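Local coordinates for protein beta-galactosidase/beta-glucuronidase (Faecalibacterium prausnitzii L2-6, PDB 6MVF) that binds flavin mononucleotide and is a family 2 glycoside hydrolase, a beta-glucuronidase of a human gut bacterium that probably cleaves beta-linked sugars, at residues 50-62 and 303-315. Residues are numbered along the deposited sequence; the frame is centred on the assembly and turned at random.
Sequences LPHTWNAVDGMDG and QDKLYKGNALTVE
A56 and G309 bring the two loops within 3.7 Å, CA to CA, and a weak bond from G309 N to A56 O, bent to 121° at the hydrogen, joins them there; P51 and A311 meet further along. The same A56 O lies at the edge of the Y307 ring and receives a CA-H...O contact from Y307 CA. M60 carries much of the contact, lying against L306 and Y307. Its CG passes obliquely by Y307 CD1 at 3.9 Å, and its sulfur takes a weak but nearly straight bond (166°) from Y307 N, with SD 3.3 Å from that nitrogen. Because the chain bends at chi3 (79°), CE turns in beside K305 O and G309 N. With an alanine here, Y307 N would probably lose its sulfur acceptor and a gap would open between the tyrosine ring and the backbone at K305 and G309. Y307 OH hydrogen-bonds E265 of the second subunit, so the ring also borders the subunit interface. T53 sends CG2 across to N310 OD1, 3.7 Å away, while its OG1 accepts from N55 N, closing an ST turn, and also hydrogen-bonds G157 O. A311 CB packs on P51 CB. The contact joins the sugar-binding domain of a family 2 glycosidase to its TIM barrel: a beta-bulge loop, leading from barrel strand 292-300 into helix 314-327, packs against the loop after strand 46-48.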
loop_
_atom_site.group_PDB
_atom_site.type_symbol
_atom_site.label_atom_id
_atom_site.label_comp_id
_atom_site.label_asym_id
_atom_site.label_seq_id
_atom_site.Cartn_x
_atom_site.Cartn_y
_atom_site.Cartn_z
ATOM N N LEU A 50 2.158 -4.836 -23.431
ATOM C CA LEU A 50 3.423 -5.505 -23.117
ATOM C C LEU A 50 3.559 -5.738 -21.612
ATOM O O LEU A 50 3.083 -4.928 -20.810
ATOM C CB LEU A 50 4.607 -4.674 -23.593
ATOM C CG LEU A 50 4.566 -4.197 -25.036
ATOM C CD1 LEU A 50 5.898 -3.533 -25.377
ATOM C CD2 LEU A 50 4.220 -5.359 -25.976
ATOM N N PRO A 51 4.245 -6.823 -21.188
ATOM C CA PRO A 51 4.938 -7.890 -21.933
ATOM C C PRO A 51 4.050 -8.746 -22.795
ATOM O O PRO A 51 2.952 -9.086 -22.379
ATOM C CB PRO A 51 5.558 -8.761 -20.823
ATOM C CG PRO A 51 4.899 -8.335 -19.569
ATOM C CD PRO A 51 4.562 -6.894 -19.751
ATOM N N HIS A 52 4.540 -9.127 -23.972
ATOM C CA HIS A 52 3.694 -9.853 -24.902
ATOM C C HIS A 52 4.494 -10.828 -25.750
ATOM O O HIS A 52 5.611 -10.539 -26.187
ATOM C CB HIS A 52 2.935 -8.891 -25.822
ATOM C CG HIS A 52 2.068 -9.596 -26.809
ATOM N ND1 HIS A 52 2.493 -9.901 -28.084
ATOM C CD2 HIS A 52 0.820 -10.113 -26.690
ATOM C CE1 HIS A 52 1.535 -10.557 -28.715
ATOM N NE2 HIS A 52 0.510 -10.699 -27.892
ATOM N N THR A 53 3.898 -11.982 -25.986
ATOM C CA THR A 53 4.349 -12.876 -27.034
ATOM C C THR A 53 3.131 -13.411 -27.760
ATOM O O THR A 53 2.105 -13.686 -27.137
ATOM C CB THR A 53 5.171 -14.050 -26.500
ATOM O OG1 THR A 53 5.427 -14.959 -27.582
ATOM C CG2 THR A 53 4.432 -14.773 -25.361
ATOM N N TRP A 54 3.240 -13.564 -29.077
ATOM C CA TRP A 54 2.153 -14.205 -29.810
ATOM C C TRP A 54 2.171 -15.731 -29.664
ATOM O O TRP A 54 1.235 -16.388 -30.124
ATOM C CB TRP A 54 2.182 -13.774 -31.294
ATOM C CG TRP A 54 3.431 -14.163 -32.064
ATOM C CD1 TRP A 54 3.752 -15.412 -32.563
ATOM C CD2 TRP A 54 4.520 -13.298 -32.425
ATOM N NE1 TRP A 54 4.981 -15.370 -33.194
ATOM C CE2 TRP A 54 5.473 -14.091 -33.125
ATOM C CE3 TRP A 54 4.789 -11.937 -32.216
ATOM C CZ2 TRP A 54 6.664 -13.558 -33.628
ATOM C CZ3 TRP A 54 5.970 -11.408 -32.716
ATOM C CH2 TRP A 54 6.897 -12.220 -33.414
ATOM N N ASN A 55 3.184 -16.308 -29.001
ATOM C CA ASN A 55 3.264 -17.751 -28.792
ATOM C C ASN A 55 2.828 -18.171 -27.390
ATOM O O ASN A 55 3.115 -19.299 -26.977
ATOM C CB ASN A 55 4.683 -18.275 -29.064
ATOM C CG ASN A 55 5.143 -18.039 -30.501
ATOM O OD1 ASN A 55 6.237 -17.508 -30.749
ATOM N ND2 ASN A 55 4.301 -18.420 -31.451
ATOM N N ALA A 56 2.132 -17.295 -26.657
ATOM C CA ALA A 56 1.818 -17.569 -25.255
ATOM C C ALA A 56 0.977 -18.821 -25.089
ATOM O O ALA A 56 1.057 -19.487 -24.055
ATOM C CB ALA A 56 1.088 -16.384 -24.637
ATOM N N VAL A 57 0.146 -19.148 -26.069
ATOM C CA VAL A 57 -0.666 -20.355 -26.024
ATOM C C VAL A 57 -0.131 -21.432 -26.969
ATOM O O VAL A 57 0.127 -22.557 -26.541
ATOM C CB VAL A 57 -2.151 -20.038 -26.303
ATOM C CG1 VAL A 57 -2.985 -21.307 -26.299
ATOM C CG2 VAL A 57 -2.649 -19.057 -25.260
ATOM N N ASP A 58 0.076 -21.105 -28.252
ATOM C CA ASP A 58 0.432 -22.193 -29.166
ATOM C C ASP A 58 1.845 -22.720 -28.909
ATOM O O ASP A 58 2.150 -23.856 -29.294
ATOM C CB ASP A 58 0.233 -21.776 -30.637
ATOM C CG ASP A 58 1.213 -20.697 -31.114
ATOM O OD1 ASP A 58 1.982 -20.144 -30.293
ATOM O OD2 ASP A 58 1.204 -20.394 -32.337
ATOM N N GLY A 59 2.691 -21.939 -28.229
ATOM C CA GLY A 59 4.021 -22.361 -27.825
ATOM C C GLY A 59 4.039 -23.419 -26.737
ATOM O O GLY A 59 5.122 -23.928 -26.414
ATOM N N MET A 60 2.864 -23.779 -26.179
ATOM C CA MET A 60 2.823 -24.801 -25.138
ATOM C C MET A 60 1.505 -25.576 -25.042
ATOM O O MET A 60 1.312 -26.310 -24.058
ATOM C CB MET A 60 3.153 -24.158 -23.785
ATOM C CG MET A 60 2.045 -23.343 -23.139
ATOM S SD MET A 60 2.640 -22.678 -21.560
ATOM C CE MET A 60 3.618 -21.290 -22.100
ATOM N N ASP A 61 0.600 -25.480 -26.017
ATOM C CA ASP A 61 -0.659 -26.210 -25.903
ATOM C C ASP A 61 -0.612 -27.569 -26.582
ATOM O O ASP A 61 -1.581 -28.333 -26.479
ATOM C CB ASP A 61 -1.827 -25.388 -26.460
ATOM C CG ASP A 61 -1.635 -25.012 -27.917
ATOM O OD1 ASP A 61 -0.565 -25.345 -28.476
ATOM O OD2 ASP A 61 -2.553 -24.388 -28.507
ATOM N N GLY A 62 0.488 -27.898 -27.254
ATOM C CA GLY A 62 0.593 -29.190 -27.905
ATOM C C GLY A 62 -0.220 -29.338 -29.177
ATOM O O GLY A 62 -0.621 -30.461 -29.521
ATOM N N GLN A 303 12.102 -19.538 -18.461
ATOM C CA GLN A 303 11.439 -18.254 -18.210
ATOM C C GLN A 303 9.968 -18.195 -18.677
ATOM O O GLN A 303 9.464 -17.130 -19.044
ATOM C CB GLN A 303 12.251 -17.116 -18.828
ATOM C CG GLN A 303 12.167 -17.003 -20.321
ATOM C CD GLN A 303 12.962 -15.818 -20.865
ATOM O OE1 GLN A 303 13.370 -14.934 -20.120
ATOM N NE2 GLN A 303 13.179 -15.802 -22.181
ATOM N N ASP A 304 9.235 -19.299 -18.611
ATOM C CA ASP A 304 7.872 -19.311 -19.108
ATOM C C ASP A 304 6.913 -19.741 -18.003
ATOM O O ASP A 304 7.325 -20.214 -16.943
ATOM C CB ASP A 304 7.740 -20.211 -20.356
ATOM C CG ASP A 304 8.111 -21.690 -20.100
ATOM O OD1 ASP A 304 8.589 -22.045 -18.998
ATOM O OD2 ASP A 304 7.913 -22.506 -21.025
ATOM N N LYS A 305 5.614 -19.557 -18.255
ATOM C CA LYS A 305 4.580 -19.899 -17.279
ATOM C C LYS A 305 3.296 -20.220 -18.026
ATOM O O LYS A 305 3.078 -19.710 -19.126
ATOM C CB LYS A 305 4.357 -18.753 -16.298
ATOM C CG LYS A 305 3.737 -19.138 -14.987
ATOM C CD LYS A 305 3.775 -17.927 -14.034
ATOM C CE LYS A 305 3.060 -18.224 -12.740
ATOM N NZ LYS A 305 3.281 -17.177 -11.706
ATOM N N LEU A 306 2.446 -21.060 -17.416
ATOM C CA LEU A 306 1.267 -21.628 -18.071
ATOM C C LEU A 306 0.427 -20.604 -18.829
ATOM O O LEU A 306 -0.215 -19.744 -18.218
ATOM C CB LEU A 306 0.372 -22.348 -17.063
ATOM C CG LEU A 306 -0.805 -23.105 -17.709
ATOM C CD1 LEU A 306 -0.305 -24.242 -18.570
ATOM C CD2 LEU A 306 -1.776 -23.645 -16.679
ATOM N N TYR A 307 0.433 -20.719 -20.165
ATOM C CA TYR A 307 -0.308 -19.894 -21.130
ATOM C C TYR A 307 0.025 -18.414 -21.031
ATOM O O TYR A 307 -0.746 -17.569 -21.484
ATOM C CB TYR A 307 -1.821 -20.128 -21.031
ATOM C CG TYR A 307 -2.149 -21.588 -21.228
ATOM C CD1 TYR A 307 -1.593 -22.300 -22.280
ATOM C CD2 TYR A 307 -2.958 -22.270 -20.324
ATOM C CE1 TYR A 307 -1.860 -23.639 -22.449
ATOM C CE2 TYR A 307 -3.241 -23.601 -20.483
ATOM C CZ TYR A 307 -2.683 -24.293 -21.546
ATOM O OH TYR A 307 -2.956 -25.644 -21.708
ATOM N N LYS A 308 1.183 -18.076 -20.492
ATOM C CA LYS A 308 1.734 -16.737 -20.618
ATOM C C LYS A 308 2.911 -16.692 -21.574
ATOM O O LYS A 308 3.470 -15.604 -21.787
ATOM C CB LYS A 308 2.210 -16.203 -19.263
ATOM C CG LYS A 308 1.168 -15.733 -18.328
ATOM C CD LYS A 308 1.868 -15.337 -17.058
ATOM C CE LYS A 308 0.907 -14.717 -16.079
ATOM N NZ LYS A 308 1.595 -13.646 -15.298
ATOM N N GLY A 309 3.329 -17.841 -22.114
ATOM C CA GLY A 309 4.593 -17.899 -22.835
ATOM C C GLY A 309 5.726 -17.501 -21.916
ATOM O O GLY A 309 5.749 -17.867 -20.735
ATOM N N ASN A 310 6.658 -16.706 -22.446
ATOM C CA ASN A 310 7.722 -16.104 -21.652
ATOM C C ASN A 310 7.410 -14.652 -21.243
ATOM O O ASN A 310 8.321 -13.904 -20.845
ATOM C CB ASN A 310 9.044 -16.179 -22.414
ATOM C CG ASN A 310 8.970 -15.517 -23.773
ATOM O OD1 ASN A 310 7.938 -14.952 -24.147
ATOM N ND2 ASN A 310 10.073 -15.569 -24.519
ATOM N N ALA A 311 6.143 -14.240 -21.320
ATOM C CA ALA A 311 5.775 -12.853 -21.034
ATOM C C ALA A 311 5.354 -12.729 -19.560
ATOM O O ALA A 311 4.183 -12.600 -19.195
ATOM C CB ALA A 311 4.706 -12.382 -22.014
ATOM N N LEU A 312 6.368 -12.765 -18.701
ATOM C CA LEU A 312 6.188 -12.841 -17.261
ATOM C C LEU A 312 6.273 -11.456 -16.632
ATOM O O LEU A 312 6.942 -10.554 -17.138
ATOM C CB LEU A 312 7.239 -13.763 -16.632
ATOM C CG LEU A 312 6.905 -15.262 -16.481
ATOM C CD1 LEU A 312 6.466 -15.964 -17.772
ATOM C CD2 LEU A 312 8.071 -16.007 -15.872
ATOM N N THR A 313 5.564 -11.285 -15.529
ATOM C CA THR A 313 5.673 -10.053 -14.775
ATOM C C THR A 313 6.772 -10.172 -13.722
ATOM O O THR A 313 7.328 -11.248 -13.468
ATOM C CB THR A 313 4.336 -9.715 -14.122
ATOM O OG1 THR A 313 4.056 -10.672 -13.093
ATOM C CG2 THR A 313 3.223 -9.756 -15.151
ATOM N N VAL A 314 7.082 -9.038 -13.102
ATOM C CA VAL A 314 8.043 -9.016 -12.007
ATOM C C VAL A 314 7.583 -9.930 -10.862
ATOM O O VAL A 314 8.401 -10.611 -10.227
ATOM C CB VAL A 314 8.276 -7.556 -11.549
ATOM C CG1 VAL A 314 7.033 -6.977 -10.826
ATOM C CG2 VAL A 314 9.502 -7.436 -10.669
ATOM N N GLU A 315 6.271 -9.970 -10.584
ATOM C CA GLU A 315 5.760 -10.876 -9.558
ATOM C C GLU A 315 5.993 -12.320 -9.943
ATOM O O GLU A 315 6.239 -13.169 -9.075
ATOM C CB GLU A 315 4.267 -10.659 -9.313
ATOM C CG GLU A 315 3.900 -9.323 -8.749
ATOM C CD GLU A 315 3.814 -8.245 -9.817
ATOM O OE1 GLU A 315 3.521 -8.570 -11.002
ATOM O OE2 GLU A 315 4.040 -7.064 -9.463
#